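Local coordinates for protein peruvianin-I (Thevetia peruviana, PDB 6ORM) that is a germin-like protein of plant latex with proteolytic activity, classed as a cysteine peptidase, at residues 61-75 with 146-158. Numbering follows the deposited sequence.
Sequences AGQFPALNTLGLTIN and TFYASLNSQNPGG
Gln154 lays its extended side chain inside the loop 61-72, where both ends of its amide are used. OE1 accepts from Thr69 N at 2.7 Å, the donor tilted 28° from the carbonyl plane, and takes a second hydrogen bond from a water that also meets Gly71 N weakly. NE2 donates to Asn68 OD1 at 3.0 Å, the two amides side by side with planes 72° apart, and also lies against Ala61 CB. Chi1 of 74° sets CG between the backbone N and the carbonyl carbon, turning the chain back to this loop. Gln154 O accepts from Ala61 N. Replacing Gln154 with alanine is likely to leave Thr69 N and Asn68 OD1 without their mates and open a gap beside Ala61. Beyond the loop, strands 73-79 and 145-151 run antiparallel as neighbours in the larger sheet of the cupin beta-barrel, with Thr73 paired to Leu151 and Asn75 to Ala149. Thr73 OG1 donates to a lone pair of Ser153 O at 2.7 Å, and Thr73 CG2 packs against Leu151 CD1. Farther out, Asp3 accepts from Gln154 N and Ser153 OG, Cys11 O accepts from Asn68 ND2, and Ile74 packs on Leu126 of a second subunit.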
loop_
_atom_site.group_PDB
_atom_site.type_symbol
_atom_site.label_atom_id
_atom_site.label_comp_id
_atom_site.label_asym_id
_atom_site.label_seq_id
_atom_site.Cartn_x
_atom_site.Cartn_y
_atom_site.Cartn_z
ATOM N N ALA A 61 4.311 10.906 15.441
ATOM C CA ALA A 61 3.255 11.893 15.239
ATOM C C ALA A 61 2.633 12.349 16.554
ATOM O O ALA A 61 2.058 13.442 16.609
ATOM C CB ALA A 61 2.176 11.329 14.313
ATOM N N GLY A 62 2.736 11.540 17.612
ATOM C CA GLY A 62 2.238 11.959 18.912
ATOM C C GLY A 62 3.011 13.119 19.504
ATOM O O GLY A 62 2.460 13.907 20.277
ATOM N N GLN A 63 4.297 13.231 19.170
ATOM C CA GLN A 63 5.138 14.325 19.643
ATOM C C GLN A 63 5.327 15.422 18.606
ATOM O O GLN A 63 5.492 16.589 18.973
ATOM C CB GLN A 63 6.518 13.798 20.053
ATOM C CG GLN A 63 6.513 12.836 21.230
ATOM C CD GLN A 63 5.984 11.463 20.863
ATOM O OE1 GLN A 63 6.433 10.847 19.895
ATOM N NE2 GLN A 63 5.017 10.980 21.632
ATOM N N PHE A 64 5.307 15.061 17.323
ATOM C CA PHE A 64 5.654 15.949 16.217
ATOM C C PHE A 64 4.478 15.912 15.249
ATOM O O PHE A 64 4.473 15.129 14.290
ATOM C CB PHE A 64 6.965 15.501 15.569
ATOM C CG PHE A 64 7.516 16.449 14.535
ATOM C CD1 PHE A 64 6.960 17.702 14.328
ATOM C CD2 PHE A 64 8.614 16.074 13.772
ATOM C CE1 PHE A 64 7.484 18.556 13.370
ATOM C CE2 PHE A 64 9.141 16.920 12.817
ATOM C CZ PHE A 64 8.578 18.164 12.615
ATOM N N PRO A 65 3.457 16.744 15.479
ATOM C CA PRO A 65 2.208 16.631 14.702
ATOM C C PRO A 65 2.388 16.657 13.191
ATOM O O PRO A 65 1.588 16.040 12.476
ATOM C CB PRO A 65 1.395 17.836 15.190
ATOM C CG PRO A 65 1.896 18.090 16.572
ATOM C CD PRO A 65 3.357 17.741 16.560
ATOM N N ALA A 66 3.413 17.340 12.679
ATOM C CA ALA A 66 3.617 17.401 11.237
ATOM C C ALA A 66 3.978 16.051 10.629
ATOM O O ALA A 66 3.903 15.908 9.404
ATOM C CB ALA A 66 4.703 18.424 10.900
ATOM N N LEU A 67 4.376 15.068 11.441
ATOM C CA LEU A 67 4.658 13.736 10.918
ATOM C C LEU A 67 3.397 12.993 10.500
ATOM O O LEU A 67 3.490 12.009 9.757
ATOM C CB LEU A 67 5.416 12.911 11.961
ATOM C CG LEU A 67 6.834 13.383 12.277
ATOM C CD1 LEU A 67 7.476 12.477 13.319
ATOM C CD2 LEU A 67 7.674 13.437 11.006
ATOM N N ASN A 68 2.231 13.437 10.965
ATOM C CA ASN A 68 0.979 12.758 10.656
ATOM C C ASN A 68 0.787 12.656 9.148
ATOM O O ASN A 68 0.887 13.654 8.426
ATOM C CB ASN A 68 -0.183 13.514 11.304
ATOM C CG ASN A 68 -1.494 12.753 11.245
ATOM O OD1 ASN A 68 -1.550 11.552 11.518
ATOM N ND2 ASN A 68 -2.565 13.458 10.899
ATOM N N THR A 69 0.546 11.429 8.675
ATOM C CA THR A 69 0.336 10.999 7.294
ATOM C C THR A 69 1.630 10.893 6.484
ATOM O O THR A 69 1.578 10.454 5.336
ATOM C CB THR A 69 -0.643 11.895 6.504
ATOM O OG1 THR A 69 0.005 13.132 6.173
ATOM C CG2 THR A 69 -1.917 12.169 7.304
ATOM N N LEU A 70 2.789 11.267 7.029
ATOM C CA LEU A 70 3.996 11.387 6.220
ATOM C C LEU A 70 4.964 10.218 6.383
ATOM O O LEU A 70 6.019 10.214 5.740
ATOM C CB LEU A 70 4.701 12.711 6.534
ATOM C CG LEU A 70 3.858 13.946 6.192
ATOM C CD1 LEU A 70 4.664 15.229 6.337
ATOM C CD2 LEU A 70 3.261 13.840 4.789
ATOM N N GLY A 71 4.639 9.237 7.226
ATOM C CA GLY A 71 5.270 7.933 7.150
ATOM C C GLY A 71 6.632 7.778 7.788
ATOM O O GLY A 71 7.333 6.809 7.474
ATOM N N LEU A 72 7.037 8.680 8.683
ATOM C CA LEU A 72 8.384 8.625 9.238
ATOM C C LEU A 72 8.387 8.913 10.734
ATOM O O LEU A 72 7.541 9.647 11.250
ATOM C CB LEU A 72 9.317 9.615 8.532
ATOM C CG LEU A 72 9.856 9.162 7.176
ATOM C CD1 LEU A 72 10.562 10.313 6.483
ATOM C CD2 LEU A 72 10.794 7.976 7.348
ATOM N N THR A 73 9.371 8.322 11.415
ATOM C CA THR A 73 9.643 8.536 12.830
ATOM C C THR A 73 11.151 8.465 13.024
ATOM O O THR A 73 11.835 7.699 12.345
ATOM C CB THR A 73 8.942 7.482 13.711
ATOM O OG1 THR A 73 7.563 7.827 13.882
ATOM C CG2 THR A 73 9.593 7.358 15.087
ATOM N N ILE A 74 11.674 9.280 13.942
ATOM C CA ILE A 74 13.044 9.121 14.417
ATOM C C ILE A 74 13.030 9.140 15.941
ATOM O O ILE A 74 12.390 10.002 16.554
ATOM C CB ILE A 74 13.995 10.193 13.842
ATOM C CG1 ILE A 74 15.446 9.877 14.213
ATOM C CG2 ILE A 74 13.608 11.594 14.288
ATOM C CD1 ILE A 74 16.467 10.704 13.451
ATOM N N ASN A 75 13.710 8.173 16.549
ATOM C CA ASN A 75 13.849 8.094 17.995
ATOM C C ASN A 75 15.323 8.169 18.363
ATOM O O ASN A 75 16.166 7.566 17.695
ATOM C CB ASN A 75 13.245 6.791 18.544
ATOM C CG ASN A 75 11.746 6.698 18.327
ATOM O OD1 ASN A 75 11.034 7.701 18.361
ATOM N ND2 ASN A 75 11.259 5.484 18.107
ATOM N N THR A 146 24.986 6.665 22.103
ATOM C CA THR A 146 23.839 7.321 21.489
ATOM C C THR A 146 23.647 6.787 20.078
ATOM O O THR A 146 24.613 6.676 19.316
ATOM C CB THR A 146 24.019 8.843 21.453
ATOM O OG1 THR A 146 24.204 9.338 22.785
ATOM C CG2 THR A 146 22.799 9.516 20.833
ATOM N N PHE A 147 22.407 6.440 19.741
ATOM C CA PHE A 147 22.065 6.093 18.372
ATOM C C PHE A 147 20.658 6.579 18.061
ATOM O O PHE A 147 19.828 6.750 18.956
ATOM C CB PHE A 147 22.196 4.585 18.103
ATOM C CG PHE A 147 21.342 3.715 18.985
ATOM C CD1 PHE A 147 21.781 3.336 20.242
ATOM C CD2 PHE A 147 20.118 3.241 18.538
ATOM C CE1 PHE A 147 21.008 2.522 21.045
ATOM C CE2 PHE A 147 19.340 2.425 19.337
ATOM C CZ PHE A 147 19.789 2.061 20.591
ATOM N N TYR A 148 20.411 6.811 16.776
ATOM C CA TYR A 148 19.121 7.265 16.282
ATOM C C TYR A 148 18.505 6.177 15.419
ATOM O O TYR A 148 19.178 5.612 14.550
ATOM C CB TYR A 148 19.269 8.560 15.480
ATOM C CG TYR A 148 19.733 9.721 16.320
ATOM C CD1 TYR A 148 21.072 9.874 16.647
ATOM C CD2 TYR A 148 18.828 10.654 16.805
ATOM C CE1 TYR A 148 21.499 10.930 17.424
ATOM C CE2 TYR A 148 19.244 11.715 17.581
ATOM C CZ TYR A 148 20.581 11.847 17.887
ATOM O OH TYR A 148 21.004 12.901 18.663
ATOM N N ALA A 149 17.236 5.882 15.666
ATOM C CA ALA A 149 16.485 4.916 14.878
ATOM C C ALA A 149 15.531 5.665 13.955
ATOM O O ALA A 149 14.655 6.397 14.427
ATOM C CB ALA A 149 15.717 3.953 15.784
ATOM N N SER A 150 15.720 5.501 12.648
ATOM C CA SER A 150 14.770 5.992 11.657
ATOM C C SER A 150 13.822 4.857 11.295
ATOM O O SER A 150 14.270 3.757 10.954
ATOM C CB SER A 150 15.496 6.503 10.411
ATOM O OG SER A 150 16.292 7.639 10.704
ATOM N N LEU A 151 12.518 5.113 11.394
ATOM C CA LEU A 151 11.507 4.092 11.147
ATOM C C LEU A 151 10.491 4.593 10.131
ATOM O O LEU A 151 10.107 5.767 10.148
ATOM C CB LEU A 151 10.805 3.688 12.451
ATOM C CG LEU A 151 11.733 3.184 13.563
ATOM C CD1 LEU A 151 11.947 4.255 14.630
ATOM C CD2 LEU A 151 11.207 1.895 14.182
ATOM N N ASN A 152 10.053 3.695 9.247
ATOM C CA ASN A 152 9.125 4.058 8.174
ATOM C C ASN A 152 7.670 3.899 8.625
ATOM O O ASN A 152 6.865 3.184 8.029
ATOM C CB ASN A 152 9.419 3.246 6.917
ATOM C CG ASN A 152 9.288 1.750 7.136
ATOM O OD1 ASN A 152 9.559 1.238 8.224
ATOM N ND2 ASN A 152 8.868 1.040 6.095
ATOM N N SER A 153 7.349 4.590 9.714
ATOM C CA SER A 153 5.969 4.756 10.149
ATOM C C SER A 153 5.908 5.980 11.044
ATOM O O SER A 153 6.874 6.296 11.742
ATOM C CB SER A 153 5.443 3.522 10.890
ATOM O OG SER A 153 4.128 3.746 11.375
ATOM N N GLN A 154 4.765 6.666 11.021
ATOM C CA GLN A 154 4.561 7.759 11.962
ATOM C C GLN A 154 4.357 7.268 13.388
ATOM O O GLN A 154 4.435 8.075 14.320
ATOM C CB GLN A 154 3.366 8.613 11.538
ATOM C CG GLN A 154 2.027 7.957 11.796
ATOM C CD GLN A 154 0.865 8.843 11.405
ATOM O OE1 GLN A 154 0.743 9.259 10.252
ATOM N NE2 GLN A 154 0.003 9.138 12.368
ATOM N N ASN A 155 4.104 5.979 13.580
ATOM C CA ASN A 155 3.865 5.408 14.898
ATOM C C ASN A 155 4.221 3.927 14.855
ATOM O O ASN A 155 3.330 3.069 14.871
ATOM C CB ASN A 155 2.409 5.613 15.325
ATOM C CG ASN A 155 2.161 5.213 16.769
ATOM O OD1 ASN A 155 3.065 5.259 17.602
ATOM N ND2 ASN A 155 0.932 4.809 17.069
ATOM N N PRO A 156 5.514 3.595 14.804
ATOM C CA PRO A 156 5.911 2.188 14.623
ATOM C C PRO A 156 5.469 1.283 15.756
ATOM O O PRO A 156 5.282 0.081 15.539
ATOM C CB PRO A 156 7.443 2.259 14.533
ATOM C CG PRO A 156 7.778 3.716 14.343
ATOM C CD PRO A 156 6.673 4.486 14.974
ATOM N N GLY A 157 5.312 1.821 16.961
ATOM C CA GLY A 157 5.075 0.998 18.128
ATOM C C GLY A 157 6.361 0.409 18.673
ATOM O O GLY A 157 7.342 0.255 17.945
ATOM N N GLY A 158 6.362 0.088 19.963
ATOM C CA GLY A 158 7.517 -0.495 20.613
ATOM C C GLY A 158 7.069 -1.446 21.700
ATOM O O GLY A 158 6.161 -1.123 22.472
HETATM O O HOH W 1 2.029 8.342 8.209
#